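Local coordinates for putative cytoplasmic protein (Salmonella typhimurium LT2, PDB 2Q02) that binds zinc in a TIM barrel of the xylose isomerase-like family and may act as an isomerase, although its substrate is unknown, at residues F172-Y177 and K182-R187. Numbering follows the deposited sequence.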
loop_
_atom_site.group_PDB
_atom_site.type_symbol
_atom_site.label_atom_id
_atom_site.label_comp_id
_atom_site.label_asym_id
_atom_site.label_seq_id
_atom_site.Cartn_x
_atom_site.Cartn_y
_atom_site.Cartn_z
ATOM N N PHE A 172 9.853 -1.054 -0.011
ATOM C CA PHE A 172 10.420 -2.089 0.841
ATOM C C PHE A 172 10.417 -3.443 0.141
ATOM O O PHE A 172 11.418 -4.190 0.179
ATOM C CB PHE A 172 9.629 -2.189 2.144
ATOM C CG PHE A 172 9.984 -3.380 2.996
ATOM C CD1 PHE A 172 9.317 -4.586 2.845
ATOM C CD2 PHE A 172 10.954 -3.274 3.996
ATOM C CE1 PHE A 172 9.634 -5.686 3.675
ATOM C CE2 PHE A 172 11.265 -4.356 4.827
ATOM C CZ PHE A 172 10.603 -5.558 4.673
ATOM N N HIS A 173 9.283 -3.767 -0.468
ATOM C CA HIS A 173 9.144 -5.065 -1.126
ATOM C C HIS A 173 10.002 -5.150 -2.386
ATOM O O HIS A 173 10.557 -6.211 -2.674
ATOM C CB HIS A 173 7.676 -5.447 -1.341
ATOM C CG HIS A 173 6.955 -5.698 -0.054
ATOM N ND1 HIS A 173 7.308 -6.722 0.804
ATOM C CD2 HIS A 173 5.939 -5.035 0.548
ATOM C CE1 HIS A 173 6.521 -6.690 1.869
ATOM N NE2 HIS A 173 5.677 -5.683 1.734
ATOM N N HIS A 174 10.146 -4.036 -3.096
ATOM C CA HIS A 174 11.120 -3.941 -4.177
ATOM C C HIS A 174 12.550 -4.190 -3.658
ATOM O O HIS A 174 13.352 -4.917 -4.273
ATOM C CB HIS A 174 11.047 -2.549 -4.840
ATOM C CG HIS A 174 12.079 -2.314 -5.908
ATOM N ND1 HIS A 174 11.846 -2.571 -7.243
ATOM C CD2 HIS A 174 13.343 -1.825 -5.835
ATOM C CE1 HIS A 174 12.928 -2.275 -7.941
ATOM N NE2 HIS A 174 13.852 -1.822 -7.111
ATOM N N HIS A 175 12.882 -3.570 -2.527
ATOM C CA HIS A 175 14.222 -3.686 -1.974
ATOM C C HIS A 175 14.556 -5.117 -1.598
ATOM O O HIS A 175 15.679 -5.561 -1.822
ATOM C CB HIS A 175 14.368 -2.775 -0.757
ATOM C CG HIS A 175 15.742 -2.752 -0.168
ATOM N ND1 HIS A 175 16.025 -3.267 1.079
ATOM C CD2 HIS A 175 16.906 -2.250 -0.641
ATOM C CE1 HIS A 175 17.302 -3.075 1.351
ATOM N NE2 HIS A 175 17.860 -2.469 0.320
ATOM N N LEU A 176 13.579 -5.831 -1.041
ATOM C CA LEU A 176 13.789 -7.242 -0.623
ATOM C C LEU A 176 13.848 -8.221 -1.786
ATOM O O LEU A 176 14.498 -9.262 -1.675
ATOM C CB LEU A 176 12.730 -7.721 0.372
ATOM C CG LEU A 176 13.116 -7.612 1.835
ATOM C CD1 LEU A 176 13.127 -6.160 2.283
ATOM C CD2 LEU A 176 12.125 -8.422 2.637
ATOM N N TYR A 177 13.151 -7.906 -2.877
ATOM C CA TYR A 177 13.262 -8.703 -4.104
ATOM C C TYR A 177 14.594 -8.391 -4.730
ATOM O O TYR A 177 14.720 -7.416 -5.447
ATOM C CB TYR A 177 12.128 -8.402 -5.098
ATOM C CG TYR A 177 12.197 -9.249 -6.357
ATOM C CD1 TYR A 177 12.530 -10.603 -6.295
ATOM C CD2 TYR A 177 11.927 -8.703 -7.606
ATOM C CE1 TYR A 177 12.584 -11.381 -7.444
ATOM C CE2 TYR A 177 11.993 -9.472 -8.765
ATOM C CZ TYR A 177 12.316 -10.804 -8.674
ATOM O OH TYR A 177 12.380 -11.568 -9.797
ATOM N N LYS A 182 17.527 -6.093 -12.191
ATOM C CA LYS A 182 17.849 -6.668 -13.506
ATOM C C LYS A 182 16.829 -6.277 -14.597
ATOM O O LYS A 182 17.169 -5.590 -15.566
ATOM C CB LYS A 182 17.954 -8.193 -13.410
ATOM N N GLU A 183 15.580 -6.701 -14.442
ATOM C CA GLU A 183 14.540 -6.355 -15.421
ATOM C C GLU A 183 14.061 -4.884 -15.300
ATOM O O GLU A 183 13.912 -4.198 -16.311
ATOM C CB GLU A 183 13.351 -7.331 -15.308
ATOM N N PHE A 184 13.905 -4.398 -14.065
ATOM C CA PHE A 184 12.966 -3.304 -13.738
ATOM C C PHE A 184 12.773 -2.207 -14.797
ATOM O O PHE A 184 11.668 -2.005 -15.311
ATOM C CB PHE A 184 13.313 -2.652 -12.389
ATOM C CG PHE A 184 12.173 -1.844 -11.803
ATOM C CD1 PHE A 184 11.175 -2.466 -11.045
ATOM C CD2 PHE A 184 12.075 -0.469 -12.035
ATOM C CE1 PHE A 184 10.116 -1.724 -10.508
ATOM C CE2 PHE A 184 11.011 0.278 -11.512
ATOM C CZ PHE A 184 10.038 -0.347 -10.742
ATOM N N ALA A 185 13.835 -1.481 -15.107
ATOM C CA ALA A 185 13.691 -0.290 -15.932
ATOM C C ALA A 185 13.137 -0.620 -17.324
ATOM O O ALA A 185 12.358 0.151 -17.896
ATOM C CB ALA A 185 15.022 0.438 -16.033
ATOM N N SER A 186 13.528 -1.774 -17.858
ATOM C CA SER A 186 13.142 -2.151 -19.228
ATOM C C SER A 186 11.793 -2.873 -19.304
ATOM O O SER A 186 11.110 -2.803 -20.319
ATOM C CB SER A 186 14.239 -3.012 -19.877
ATOM O OG SER A 186 14.679 -4.053 -19.015
ATOM N N ARG A 187 11.411 -3.548 -18.221
ATOM C CA ARG A 187 10.297 -4.486 -18.251
ATOM C C ARG A 187 9.051 -4.018 -17.525
ATOM O O ARG A 187 7.972 -4.555 -17.765
ATOM C CB ARG A 187 10.734 -5.833 -17.681
ATOM C CG ARG A 187 12.030 -6.379 -18.294
ATOM C CD ARG A 187 11.945 -7.876 -18.505
ATOM N NE ARG A 187 11.059 -8.169 -19.637
ATOM C CZ ARG A 187 10.226 -9.212 -19.726
ATOM N NH1 ARG A 187 10.128 -10.114 -18.745
ATOM N NH2 ARG A 187 9.469 -9.349 -20.813
#
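The carbonyl oxygen of Glu-183, the residue before Phe-184, whose ring meets His-174, is gripped by three donors one turn on. Ser-186 OG binds Glu-183 O at 2.8 Å, in the carbonyl plane and on a lone pair, while the backbone N of Ser-186 and that of Arg-187 also reach this oxygen. The serine hydroxyl thus folds back onto its own helix and takes no part in the junction with residues 172-177.

That junction is a single T-shaped pair. The imidazole of His-174 points its ND1-CE1 edge at one face of the Phe-184 ring; the centroids lie 4.9 Å apart and the planes stand at 83°. His-174 CE1 comes within 3.6 Å of Phe-184 CD1, and His-174 ND1 stands 3.8 Å from Phe-184 CE1, so the edge lies above the CD1-CE1 rim of the phenyl ring and not over its centre. Both side chains are extended from their helices, with CG anti to the backbone N (chi1 176° in His-174, -162° in Phe-184), which lets two rings span a backbone gap of 9.8 Å between the CA atoms of His-174 and Phe-184. NE2, next to CE1 in the imidazole, makes a weak hydrogen bond to Glu-181 OE1, just ahead of residues 182-187, which may help to fix the ring's rotation. Arg-232 of helix 226-235 touches both side chains.

The pair joins the short helix 171-176, which directly follows the zinc ligand Asp-170 at the end of strand 166-170, to helix 180-187, in the connection between strands 166-170 and 193-198 of the eight-stranded, parallel TIM barrel.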